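Local coordinates for protein 4'-phospho-dehydrooxetanocin synthase (Bacillus megaterium, PDB 5UL3) that catalyses the oxidative ring contraction of dAMP to an oxetane aldehyde in oxetanocin A biosynthesis, using cobalamin, a [4Fe-4S] cluster and S-adenosylmethionine, at residues 661-670 and 692-700. Residues are numbered along the deposited sequence; the frame is centred on the assembly and turned at random.
Sequences FLRMHSMEHI and NWQLIMEKL. With EDO (1,2-ethanediol), chain B.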
ATOM      1  N   PHE A 661       6.654  34.573  14.769  1.00 50.36           N
ATOM      2  CA  PHE A 661       5.467  33.725  14.745  1.00 42.17           C
ATOM      3  C   PHE A 661       4.498  34.109  15.859  1.00 43.74           C
ATOM      4  O   PHE A 661       3.296  34.274  15.620  1.00 49.97           O
ATOM      5  CB  PHE A 661       5.884  32.255  14.854  1.00 46.05           C
ATOM      6  CG  PHE A 661       4.737  31.300  14.961  1.00 38.73           C
ATOM      7  CD1 PHE A 661       4.060  30.875  13.831  1.00 44.30           C
ATOM      8  CD2 PHE A 661       4.336  30.817  16.199  1.00 38.53           C
ATOM      9  CE1 PHE A 661       3.000  29.993  13.933  1.00 42.12           C
ATOM     10  CE2 PHE A 661       3.284  29.931  16.308  1.00 37.11           C
ATOM     11  CZ  PHE A 661       2.610  29.519  15.175  1.00 39.63           C
ATOM     12  N   LEU A 662       5.009  34.254  17.087  1.00 49.23           N
ATOM     13  CA  LEU A 662       4.154  34.647  18.205  1.00 54.70           C
ATOM     14  C   LEU A 662       3.517  36.007  17.962  1.00 58.03           C
ATOM     15  O   LEU A 662       2.349  36.224  18.306  1.00 54.70           O
ATOM     16  CB  LEU A 662       4.956  34.665  19.506  1.00 53.79           C
ATOM     17  CG  LEU A 662       5.459  33.304  19.974  1.00 48.52           C
ATOM     18  CD1 LEU A 662       6.227  33.379  21.292  1.00 45.58           C
ATOM     19  CD2 LEU A 662       4.285  32.368  20.085  1.00 42.54           C
ATOM     20  N   ARG A 663       4.271  36.937  17.375  1.00 59.22           N
ATOM     21  CA  ARG A 663       3.725  38.263  17.106  1.00 60.75           C
ATOM     22  C   ARG A 663       2.643  38.201  16.036  1.00 60.11           C
ATOM     23  O   ARG A 663       1.626  38.896  16.132  1.00 69.08           O
ATOM     24  CB  ARG A 663       4.845  39.217  16.696  1.00 60.27           C
ATOM     25  CG  ARG A 663       4.374  40.624  16.391  1.00 70.71           C
ATOM     26  CD  ARG A 663       5.543  41.550  16.112  1.00 87.89           C
ATOM     27  NE  ARG A 663       6.301  41.134  14.935  1.00 91.51           N
ATOM     28  CZ  ARG A 663       6.006  41.496  13.691  1.00 98.07           C
ATOM     29  NH1 ARG A 663       4.963  42.283  13.456  1.00 98.43           N
ATOM     30  NH2 ARG A 663       6.753  41.071  12.682  1.00 93.78           N
ATOM     31  N   MET A 664       2.837  37.367  15.016  1.00 55.16           N
ATOM     32  CA  MET A 664       1.804  37.178  14.005  1.00 56.05           C
ATOM     33  C   MET A 664       0.512  36.635  14.600  1.00 60.09           C
ATOM     34  O   MET A 664      -0.563  36.862  14.036  1.00 64.12           O
ATOM     35  CB  MET A 664       2.314  36.238  12.913  1.00 59.95           C
ATOM     36  CG  MET A 664       1.386  36.094  11.722  1.00 70.68           C
ATOM     37  SD  MET A 664       1.849  34.708  10.666  1.00 88.64           S
ATOM     38  CE  MET A 664       1.640  33.334  11.798  1.00 65.32           C
ATOM     39  N   HIS A 665       0.589  35.939  15.736  1.00 60.64           N
ATOM     40  CA  HIS A 665      -0.584  35.367  16.387  1.00 64.63           C
ATOM     41  C   HIS A 665      -0.966  36.090  17.672  1.00 61.86           C
ATOM     42  O   HIS A 665      -1.874  35.635  18.375  1.00 55.83           O
ATOM     43  CB  HIS A 665      -0.356  33.880  16.668  1.00 56.71           C
ATOM     44  CG  HIS A 665      -0.504  33.016  15.456  1.00 67.45           C
ATOM     45  ND1 HIS A 665       0.094  31.781  15.341  1.00 68.21           N
ATOM     46  CD2 HIS A 665      -1.179  33.216  14.298  1.00 67.11           C
ATOM     47  CE1 HIS A 665      -0.206  31.255  14.166  1.00 60.63           C
ATOM     48  NE2 HIS A 665      -0.976  32.106  13.515  1.00 73.70           N
ATOM     49  N   SER A 666      -0.297  37.198  17.998  1.00 58.85           N
ATOM     50  CA  SER A 666      -0.604  37.984  19.192  1.00 56.08           C
ATOM     51  C   SER A 666      -0.461  37.143  20.459  1.00 59.51           C
ATOM     52  O   SER A 666      -1.332  37.135  21.330  1.00 60.89           O
ATOM     53  CB  SER A 666      -2.002  38.597  19.099  1.00 52.45           C
ATOM     54  OG  SER A 666      -2.230  39.129  17.810  1.00 59.01           O
ATOM     55  N   MET A 667       0.657  36.428  20.560  1.00 54.81           N
ATOM     56  CA  MET A 667       0.939  35.612  21.735  1.00 56.95           C
ATOM     57  C   MET A 667       2.383  35.818  22.182  1.00 63.31           C
ATOM     58  O   MET A 667       3.057  34.883  22.626  1.00 59.41           O
ATOM     59  CB  MET A 667       0.654  34.134  21.466  1.00 54.11           C
ATOM     60  CG  MET A 667      -0.789  33.827  21.069  1.00 57.39           C
ATOM     61  SD  MET A 667      -1.993  33.964  22.420  1.00 57.59           S
ATOM     62  CE  MET A 667      -1.313  32.809  23.616  1.00 52.74           C
ATOM     63  N   GLU A 668       2.863  37.061  22.091  1.00 69.86           N
ATOM     64  CA  GLU A 668       4.248  37.378  22.423  1.00 65.91           C
ATOM     65  C   GLU A 668       4.589  37.093  23.883  1.00 72.28           C
ATOM     66  O   GLU A 668       5.764  36.878  24.201  1.00 73.35           O
ATOM     67  CB  GLU A 668       4.535  38.846  22.102  1.00 64.93           C
ATOM     68  CG  GLU A 668       4.129  39.279  20.698  1.00 65.43           C
ATOM     69  CD  GLU A 668       2.677  39.729  20.601  1.00 68.93           C
ATOM     70  OE1 GLU A 668       1.831  39.236  21.379  1.00 70.90           O
ATOM     71  OE2 GLU A 668       2.382  40.585  19.740  1.00 76.14           O
ATOM     72  N   HIS A 669       3.596  37.088  24.777  1.00 70.60           N
ATOM     73  CA  HIS A 669       3.857  36.752  26.175  1.00 75.33           C
ATOM     74  C   HIS A 669       4.387  35.329  26.330  1.00 77.27           C
ATOM     75  O   HIS A 669       5.217  35.069  27.210  1.00 76.34           O
ATOM     76  CB  HIS A 669       2.586  36.947  27.004  1.00 71.05           C
ATOM     77  CG  HIS A 669       1.332  36.500  26.316  1.00 74.30           C
ATOM     78  ND1 HIS A 669       0.766  37.200  25.271  1.00 73.54           N
ATOM     79  CD2 HIS A 669       0.525  35.435  26.536  1.00 76.91           C
ATOM     80  CE1 HIS A 669      -0.330  36.580  24.870  1.00 73.98           C
ATOM     81  NE2 HIS A 669      -0.499  35.506  25.622  1.00 67.68           N
ATOM     82  N   ILE A 670       3.924  34.405  25.492  1.00 72.78           N
ATOM     83  CA  ILE A 670       4.397  33.019  25.488  1.00 73.41           C
ATOM     84  C   ILE A 670       5.916  32.946  25.344  1.00 79.16           C
ATOM     85  O   ILE A 670       6.646  32.848  26.332  1.00 88.00           O
ATOM     86  CB  ILE A 670       3.715  32.214  24.358  1.00 63.00           C
ATOM     87  CG1 ILE A 670       2.199  32.362  24.448  1.00 67.82           C
ATOM     88  CG2 ILE A 670       4.130  30.741  24.396  1.00 48.92           C
ATOM     89  CD1 ILE A 670       1.643  32.104  25.831  1.00 61.13           C
ATOM     90  N   ASN A 692       2.633  25.815  28.039  1.00 32.77           N
ATOM     91  CA  ASN A 692       2.671  27.214  27.631  1.00 33.77           C
ATOM     92  C   ASN A 692       2.355  27.353  26.151  1.00 37.34           C
ATOM     93  O   ASN A 692       1.573  28.218  25.747  1.00 35.23           O
ATOM     94  CB  ASN A 692       4.043  27.808  27.947  1.00 36.22           C
ATOM     95  CG  ASN A 692       3.973  29.281  28.270  1.00 50.16           C
ATOM     96  OD1 ASN A 692       4.683  30.096  27.676  1.00 56.40           O
ATOM     97  ND2 ASN A 692       3.100  29.635  29.205  1.00 43.73           N
ATOM     98  N   TRP A 693       2.966  26.505  25.322  1.00 37.44           N
ATOM     99  CA  TRP A 693       2.698  26.552  23.893  1.00 30.94           C
ATOM    100  C   TRP A 693       1.248  26.196  23.585  1.00 27.04           C
ATOM    101  O   TRP A 693       0.671  26.713  22.624  1.00 31.65           O
ATOM    102  CB  TRP A 693       3.643  25.602  23.162  1.00 28.96           C
ATOM    103  CG  TRP A 693       3.693  25.861  21.707  1.00 25.96           C
ATOM    104  CD1 TRP A 693       3.093  25.127  20.711  1.00 28.67           C
ATOM    105  CD2 TRP A 693       4.363  26.944  21.061  1.00 28.97           C
ATOM    106  NE1 TRP A 693       3.371  25.690  19.486  1.00 30.79           N
ATOM    107  CE2 TRP A 693       4.152  26.800  19.674  1.00 31.12           C
ATOM    108  CE3 TRP A 693       5.134  28.018  21.522  1.00 35.73           C
ATOM    109  CZ2 TRP A 693       4.673  27.693  18.748  1.00 31.06           C
ATOM    110  CZ3 TRP A 693       5.652  28.901  20.604  1.00 34.85           C
ATOM    111  CH2 TRP A 693       5.425  28.735  19.228  1.00 33.89           C
ATOM    112  N   GLN A 694       0.648  25.322  24.389  1.00 29.06           N
ATOM    113  CA  GLN A 694      -0.737  24.917  24.176  1.00 28.69           C
ATOM    114  C   GLN A 694      -1.698  26.100  24.232  1.00 36.10           C
ATOM    115  O   GLN A 694      -2.788  26.028  23.657  1.00 30.77           O
ATOM    116  CB  GLN A 694      -1.127  23.857  25.208  1.00 31.02           C
ATOM    117  CG  GLN A 694      -2.553  23.327  25.056  1.00 28.42           C
ATOM    118  CD  GLN A 694      -2.889  22.238  26.050  1.00 34.50           C
ATOM    119  OE1 GLN A 694      -2.830  22.453  27.260  1.00 36.48           O
ATOM    120  NE2 GLN A 694      -3.248  21.057  25.548  1.00 30.78           N
ATOM    121  N   LEU A 695      -1.313  27.195  24.897  1.00 32.71           N
ATOM    122  CA  LEU A 695      -2.134  28.403  24.872  1.00 35.72           C
ATOM    123  C   LEU A 695      -2.315  28.939  23.456  1.00 32.91           C
ATOM    124  O   LEU A 695      -3.307  29.619  23.170  1.00 31.19           O
ATOM    125  CB  LEU A 695      -1.506  29.477  25.769  1.00 33.83           C
ATOM    126  CG  LEU A 695      -1.420  29.109  27.249  1.00 38.17           C
ATOM    127  CD1 LEU A 695      -0.575  30.155  27.976  1.00 35.38           C
ATOM    128  CD2 LEU A 695      -2.823  29.032  27.857  1.00 36.49           C
ATOM    129  N   ILE A 696      -1.377  28.648  22.551  1.00 31.06           N
ATOM    130  CA  ILE A 696      -1.563  29.070  21.166  1.00 26.62           C
ATOM    131  C   ILE A 696      -2.596  28.187  20.482  1.00 29.06           C
ATOM    132  O   ILE A 696      -3.422  28.670  19.701  1.00 28.06           O
ATOM    133  CB  ILE A 696      -0.229  29.062  20.403  1.00 31.99           C
ATOM    134  CG1 ILE A 696       0.818  29.879  21.161  1.00 39.35           C
ATOM    135  CG2 ILE A 696      -0.426  29.635  19.010  1.00 29.98           C
ATOM    136  CD1 ILE A 696       2.194  29.703  20.603  1.00 40.68           C
ATOM    137  N   MET A 697      -2.574  26.884  20.764  1.00 28.72           N
ATOM    138  CA  MET A 697      -3.629  26.016  20.252  1.00 28.11           C
ATOM    139  C   MET A 697      -4.993  26.434  20.792  1.00 31.93           C
ATOM    140  O   MET A 697      -6.001  26.368  20.077  1.00 27.09           O
ATOM    141  CB  MET A 697      -3.337  24.560  20.609  1.00 27.03           C
ATOM    142  CG  MET A 697      -4.281  23.565  19.970  1.00 27.35           C
ATOM    143  SD  MET A 697      -3.991  23.432  18.187  1.00 28.43           S
ATOM    144  CE  MET A 697      -5.398  22.402  17.800  1.00 23.56           C
ATOM    145  N   GLU A 698      -5.049  26.875  22.058  1.00 28.99           N
ATOM    146  CA  GLU A 698      -6.322  27.354  22.588  1.00 29.29           C
ATOM    147  C   GLU A 698      -6.834  28.525  21.765  1.00 26.40           C
ATOM    148  O   GLU A 698      -8.027  28.603  21.459  1.00 30.62           O
ATOM    149  CB  GLU A 698      -6.199  27.765  24.062  1.00 30.08           C
ATOM    150  CG  GLU A 698      -7.569  28.216  24.611  1.00 27.60           C
ATOM    151  CD  GLU A 698      -7.524  28.924  25.957  1.00 41.72           C
ATOM    152  OE1 GLU A 698      -6.426  29.231  26.448  1.00 35.52           O
ATOM    153  OE2 GLU A 698      -8.614  29.166  26.523  1.00 36.77           O
ATOM    154  N   LYS A 699      -5.938  29.430  21.374  1.00 28.83           N
ATOM    155  CA  LYS A 699      -6.352  30.601  20.609  1.00 33.85           C
ATOM    156  C   LYS A 699      -7.002  30.186  19.297  1.00 30.75           C
ATOM    157  O   LYS A 699      -8.051  30.718  18.909  1.00 29.63           O
ATOM    158  CB  LYS A 699      -5.154  31.516  20.354  1.00 36.85           C
ATOM    159  CG  LYS A 699      -5.488  32.720  19.490  1.00 43.41           C
ATOM    160  CD  LYS A 699      -4.479  33.838  19.666  1.00 53.36           C
ATOM    161  CE  LYS A 699      -4.931  35.095  18.938  1.00 61.58           C
ATOM    162  NZ  LYS A 699      -5.010  34.865  17.469  1.00 64.20           N
ATOM    163  N   LEU A 700      -6.393  29.222  18.604  1.00 30.33           N
ATOM    164  CA  LEU A 700      -7.002  28.668  17.399  1.00 28.50           C
ATOM    165  C   LEU A 700      -8.377  28.082  17.688  1.00 29.62           C
ATOM    166  O   LEU A 700      -9.342  28.340  16.963  1.00 28.59           O
ATOM    167  CB  LEU A 700      -6.083  27.595  16.801  1.00 26.11           C
ATOM    168  CG  LEU A 700      -6.683  26.713  15.703  1.00 28.36           C
ATOM    169  CD1 LEU A 700      -7.119  27.581  14.541  1.00 31.20           C
ATOM    170  CD2 LEU A 700      -5.683  25.595  15.226  1.00 24.35           C
TER
HETATM  171  C1  EDO B 827      -4.569  32.537  15.235  1.00 62.94           C
HETATM  172  O1  EDO B 827      -3.696  32.598  16.369  1.00 58.58           O
HETATM  173  C2  EDO B 827      -5.700  31.563  15.535  1.00 51.29           C
HETATM  174  O2  EDO B 827      -6.524  31.406  14.373  1.00 58.21           O
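In the C-terminal helix bundle, helix 652-664 finishes in a Schellman motif, and both its last turn and the chain that follows pack on helix 683-709: Phe661 and Leu662 meet Trp693 and Ile696, while Met667 packs on Leu695, Ile696 and Lys699, and Ile670 on the turn begun by Asn692. Ser666, with positive phi, is the C-prime residue; its N bonds to Arg663 O, and Met667 N reaches back to Leu662 O at 2.8 Å. This reversal brings Met667 over Ile696, and a type I turn from Met667 to Ile670 then sets Ile670 beside Asn692.

Phe661 and the six-membered ring of Trp693 meet rim to rim, planes only 16° apart and neither ring over the other's face, with Phe661 CE2 3.6 Å from Trp693 CZ2. Helix 620-648 adds Phe639 beside Phe661 and Tyr643 beside Trp693, and its Ile636 O takes the indole N-H. Ile696 CD1 sits over one face of the indole, offset toward the rim, and there it presses tightly on Leu662 CD2, at 3.4 Å. Met667, bent at chi2 and chi3, brings CE against the backbone O and CB of Leu695, crossing that side chain at about a right angle, and lays SD 3.7 Å from Lys699 CD as the Met667 and Lys699 side chains slide past each other in opposite directions. Ile670 splits its branches: CG2 lies 3.4 Å from Asn692 OD1, whereas CD1 touches Leu695 CD1 at 3.6 Å. At the other end Lys699 brings CE to 3.2 Å from His665 O and bends at chi4 (-63°), where NZ makes a weak 2.8 Å hydrogen bond to O1 of an ethanediol, probably from the crystallisation liquor and also bonded to Asp703; that O1 lies over one face of the His665 imidazole.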